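Local coordinates for elicitor protein Hrip2 (Magnaporthe oryzae, PDB 5FID) that is a secreted fungal protein elicitor, probably recognised by plants as a trigger of defence responses, at residues F40-D43 / F44-S47; S54-K57 / T58-P62. The protein carries 1 engineered substitution. One frame throughout, in Å; residues are numbered along the deposited sequence.

In the fold
Both contacts are local, between neighbouring stretches of one chain, in series: interaction 1 closes at Ser47, strand 49-54 follows, and interaction 2 opens at that strand's last residue. Strand 39-43, which leads into interaction 1, is an outermost strand of the mixed sheet, while interaction 2 joins strands 49-54 and 63-69, neighbours in the antiparallel six-stranded sheet. The 44-47 loop therefore carries the chain from one sheet to the other, and 54-62 turns it back within the second. Their centres lie 20 Å apart, with nearest atoms about 10 Å apart and no touch. In this all-beta elicitor, they shape separate parts of the surface, one held by charge, the other by hydroxyls and backbone.

Interaction 1: residues F40-D43 / F44-S47; sequences FSED and FRKS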
loop_
_atom_site.group_PDB
_atom_site.type_symbol
_atom_site.label_atom_id
_atom_site.label_comp_id
_atom_site.label_asym_id
_atom_site.label_seq_id
_atom_site.Cartn_x
_atom_site.Cartn_y
_atom_site.Cartn_z
ATOM N N PHE A 40 22.312 -6.763 -5.111
ATOM C CA PHE A 40 22.062 -7.376 -3.816
ATOM C C PHE A 40 20.763 -8.170 -3.891
ATOM O O PHE A 40 19.805 -7.749 -4.537
ATOM C CB PHE A 40 21.921 -6.280 -2.753
ATOM C CG PHE A 40 21.250 -6.741 -1.477
ATOM C CD1 PHE A 40 22.001 -7.253 -0.430
ATOM C CD2 PHE A 40 19.876 -6.637 -1.320
ATOM C CE1 PHE A 40 21.384 -7.668 0.754
ATOM C CE2 PHE A 40 19.260 -7.050 -0.146
ATOM C CZ PHE A 40 20.019 -7.564 0.888
ATOM N N SER A 41 20.700 -9.309 -3.214
ATOM C CA SER A 41 19.411 -9.972 -3.051
ATOM C C SER A 41 19.344 -10.760 -1.759
ATOM O O SER A 41 20.362 -11.235 -1.262
ATOM C CB SER A 41 19.102 -10.878 -4.243
ATOM O OG SER A 41 20.033 -11.934 -4.317
ATOM N N GLU A 42 18.140 -10.893 -1.214
ATOM C CA GLU A 42 17.926 -11.770 -0.065
ATOM C C GLU A 42 16.565 -12.425 -0.188
ATOM O O GLU A 42 15.663 -11.873 -0.809
ATOM C CB GLU A 42 18.004 -10.982 1.250
ATOM C CG GLU A 42 16.846 -10.006 1.479
ATOM C CD GLU A 42 16.895 -9.393 2.873
ATOM O OE1 GLU A 42 17.937 -9.567 3.556
ATOM O OE2 GLU A 42 15.904 -8.752 3.305
ATOM N N ASP A 43 16.419 -13.618 0.382
ATOM C CA ASP A 43 15.099 -14.214 0.496
ATOM C C ASP A 43 14.229 -13.338 1.372
ATOM O O ASP A 43 14.721 -12.750 2.340
ATOM C CB ASP A 43 15.177 -15.583 1.163
ATOM C CG ASP A 43 15.900 -16.596 0.329
ATOM O OD1 ASP A 43 16.283 -16.280 -0.819
ATOM O OD2 ASP A 43 16.068 -17.732 0.824
ATOM N N PHE A 44 12.940 -13.271 1.048
ATOM C CA PHE A 44 11.971 -12.576 1.888
ATOM C C PHE A 44 12.024 -13.087 3.316
ATOM O O PHE A 44 11.895 -14.296 3.569
ATOM C CB PHE A 44 10.551 -12.798 1.367
ATOM C CG PHE A 44 9.986 -11.636 0.606
ATOM C CD1 PHE A 44 10.808 -10.793 -0.123
ATOM C CD2 PHE A 44 8.620 -11.390 0.623
ATOM C CE1 PHE A 44 10.270 -9.725 -0.829
ATOM C CE2 PHE A 44 8.079 -10.320 -0.071
ATOM C CZ PHE A 44 8.905 -9.491 -0.799
ATOM N N ARG A 45 12.194 -12.165 4.254
ATOM C CA ARG A 45 12.179 -12.516 5.658
ATOM C C ARG A 45 10.738 -12.510 6.109
ATOM O O ARG A 45 9.979 -11.615 5.744
ATOM C CB ARG A 45 13.018 -11.531 6.464
ATOM C CG ARG A 45 14.493 -11.602 6.106
ATOM C CD ARG A 45 15.267 -10.423 6.652
ATOM N NE ARG A 45 16.649 -10.473 6.186
ATOM C CZ ARG A 45 17.608 -11.181 6.768
ATOM N NH1 ARG A 45 17.342 -11.896 7.850
ATOM N NH2 ARG A 45 18.833 -11.168 6.264
ATOM N N LYS A 46 10.375 -13.532 6.876
ATOM C CA LYS A 46 9.008 -13.756 7.313
ATOM C C LYS A 46 8.430 -12.502 7.961
ATOM O O LYS A 46 7.306 -12.097 7.661
ATOM C CB LYS A 46 8.997 -14.924 8.304
ATOM C CG LYS A 46 7.629 -15.416 8.725
ATOM C CD LYS A 46 7.781 -16.410 9.870
ATOM C CE LYS A 46 8.634 -15.806 10.982
ATOM N NZ LYS A 46 9.081 -16.799 12.008
ATOM N N SER A 47 9.228 -11.883 8.822
ATOM C CA SER A 47 8.825 -10.700 9.582
ATOM C C SER A 47 8.836 -9.404 8.781
ATOM O O SER A 47 8.359 -8.378 9.260
ATOM C CB SER A 47 9.750 -10.511 10.790
ATOM O OG SER A 47 11.094 -10.166 10.398
#
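Glu42 and Arg45 reach each other through opposite torsional choices: CG of Glu42 stands between its backbone N and carbonyl carbon (chi1 69°), whereas CG of Arg45 lies beside its own N, anti to the carbonyl carbon, and the chain runs extended to NE. The result is an i to i+3 salt bridge where edge strand 39-43 of the mixed beta sheet gives way to the loop before strand 49-54. The two side chains cross at about a right angle, and the carboxylate and guanidinium planes are 58° apart. Arg45 offers its NE side, so NE at 3.1 Å and NH2 at 3.3 Å both donate to Glu42 OE1. The oxygen lies in the guanidinium plane, but both nitrogens come to it from the same face of the carboxylate, above its plane. Glu42 OE2 is taken up by the hydroxyls of Tyr67 and Ser20, which probably fix the carboxylate's rotation and support its negative charge. Tyr67 OH also accepts from Arg45 N, and its ring stacks with Phe44, tying the strand end to the other sheet. Asp43 directs its carboxylate away from the pair, where OD1 accepts from Gln5 NE2. The remaining link within the ion pair is weak, Arg45 NE to Glu42 OE2 at 3.4 Å.

Interaction 2: residues S54-K57 / T58-P62; sequences SKTK and TLTSP
Thr58 faces Thr56 across the type I beta turn Thr56-Leu59, in the loop joining antiparallel strands 49-54 and 63-69. Its OG1 lies 3.4 Å from Thr56 OG1, a weak hydrogen bond, and 3.1 Å from Thr60 OG1, a hydrogen bond in which either hydroxyl could donate. Leu59 closes the turn: its N donates to Thr56 O at 3.0 Å. The leucine side chain packs on Tyr17, Gln19 and Phe21 of strand 16-22, and its CD2 approaches Ser54 CB at 4.1 Å. Thr60 follows, its N donating to Thr56 OG1 at 3.3 Å with an N-H...O angle of 157°. Thr56 chi1 of 58° sets OG1 between its backbone N and carbonyl carbon, where it meets both Thr58 OG1 and Thr60 N. Pro62 ends the segment by laying its CB against Ser54 CB, 4.0 Å away, and its side chain also touches Trp84. Ser54 itself forms an ST turn, OG accepting from Thr56 N at 3.1 Å in a nearly straight bond. Ser54 OG and Thr56 OG1 thus serve as acceptors for backbone N-H groups, so that this irregular loop is held by neutral hydrogen bonds, with no ion pair between its two halves.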
loop_
_atom_site.group_PDB
_atom_site.type_symbol
_atom_site.label_atom_id
_atom_site.label_comp_id
_atom_site.label_asym_id
_atom_site.label_seq_id
_atom_site.Cartn_x
_atom_site.Cartn_y
_atom_site.Cartn_z
ATOM N N SER A 54 23.065 2.975 0.828
ATOM C CA SER A 54 23.831 4.187 1.068
ATOM C C SER A 54 25.082 4.172 0.208
ATOM O O SER A 54 25.416 3.145 -0.368
ATOM C CB SER A 54 24.176 4.269 2.557
ATOM O OG SER A 54 25.094 5.299 2.838
ATOM N N LYS A 55 25.754 5.314 0.089
ATOM C CA LYS A 55 27.034 5.347 -0.610
ATOM C C LYS A 55 28.215 5.241 0.353
ATOM O O LYS A 55 29.370 5.332 -0.065
ATOM C CB LYS A 55 27.155 6.617 -1.452
ATOM C CG LYS A 55 26.248 6.643 -2.664
ATOM C CD LYS A 55 26.421 7.966 -3.389
ATOM C CE LYS A 55 25.432 8.093 -4.511
ATOM N NZ LYS A 55 25.534 9.431 -5.151
ATOM N N THR A 56 27.930 5.067 1.641
ATOM C CA THR A 56 28.993 4.811 2.617
ATOM C C THR A 56 28.790 3.486 3.332
ATOM O O THR A 56 27.659 3.032 3.532
ATOM C CB THR A 56 29.159 5.952 3.667
ATOM O OG1 THR A 56 27.922 6.156 4.364
ATOM C CG2 THR A 56 29.573 7.238 2.989
ATOM N N LYS A 57 29.896 2.874 3.727
ATOM C CA LYS A 57 29.851 1.614 4.449
ATOM C C LYS A 57 29.208 1.761 5.822
ATOM O O LYS A 57 28.683 0.799 6.376
ATOM C CB LYS A 57 31.260 1.034 4.586
ATOM C CG LYS A 57 31.257 -0.468 4.710
ATOM C CD LYS A 57 32.654 -1.051 4.603
ATOM C CE LYS A 57 32.585 -2.575 4.568
ATOM N NZ LYS A 57 33.930 -3.205 4.430
ATOM N N THR A 58 29.235 2.969 6.371
ATOM C CA THR A 58 28.590 3.211 7.653
ATOM C C THR A 58 27.080 3.415 7.515
ATOM O O THR A 58 26.393 3.592 8.521
ATOM C CB THR A 58 29.202 4.414 8.382
ATOM O OG1 THR A 58 29.171 5.554 7.517
ATOM C CG2 THR A 58 30.642 4.118 8.765
ATOM N N LEU A 59 26.585 3.407 6.276
ATOM C CA LEU A 59 25.148 3.515 5.987
ATOM C C LEU A 59 24.557 4.841 6.474
ATOM O O LEU A 59 23.412 4.902 6.944
ATOM C CB LEU A 59 24.374 2.322 6.573
ATOM C CG LEU A 59 24.817 0.928 6.124
ATOM C CD1 LEU A 59 24.017 -0.158 6.834
ATOM C CD2 LEU A 59 24.657 0.793 4.627
ATOM N N THR A 60 25.341 5.911 6.351
ATOM C CA THR A 60 24.912 7.227 6.824
ATOM C C THR A 60 23.874 7.832 5.883
ATOM O O THR A 60 24.026 7.775 4.662
ATOM C CB THR A 60 26.099 8.188 6.966
ATOM O OG1 THR A 60 26.976 7.696 7.985
ATOM C CG2 THR A 60 25.621 9.569 7.358
ATOM N N SER A 61 22.821 8.399 6.465
ATOM C CA SER A 61 21.728 9.017 5.705
ATOM C C SER A 61 21.279 8.164 4.525
ATOM O O SER A 61 21.321 8.613 3.375
ATOM C CB SER A 61 22.136 10.411 5.227
ATOM O OG SER A 61 22.410 11.242 6.345
ATOM N N PRO A 62 20.829 6.927 4.806
ATOM C CA PRO A 62 20.526 6.010 3.710
ATOM C C PRO A 62 19.105 6.167 3.176
ATOM O O PRO A 62 18.186 6.625 3.868
ATOM C CB PRO A 62 20.619 4.649 4.384
ATOM C CG PRO A 62 20.059 4.925 5.766
ATOM C CD PRO A 62 20.499 6.335 6.116
#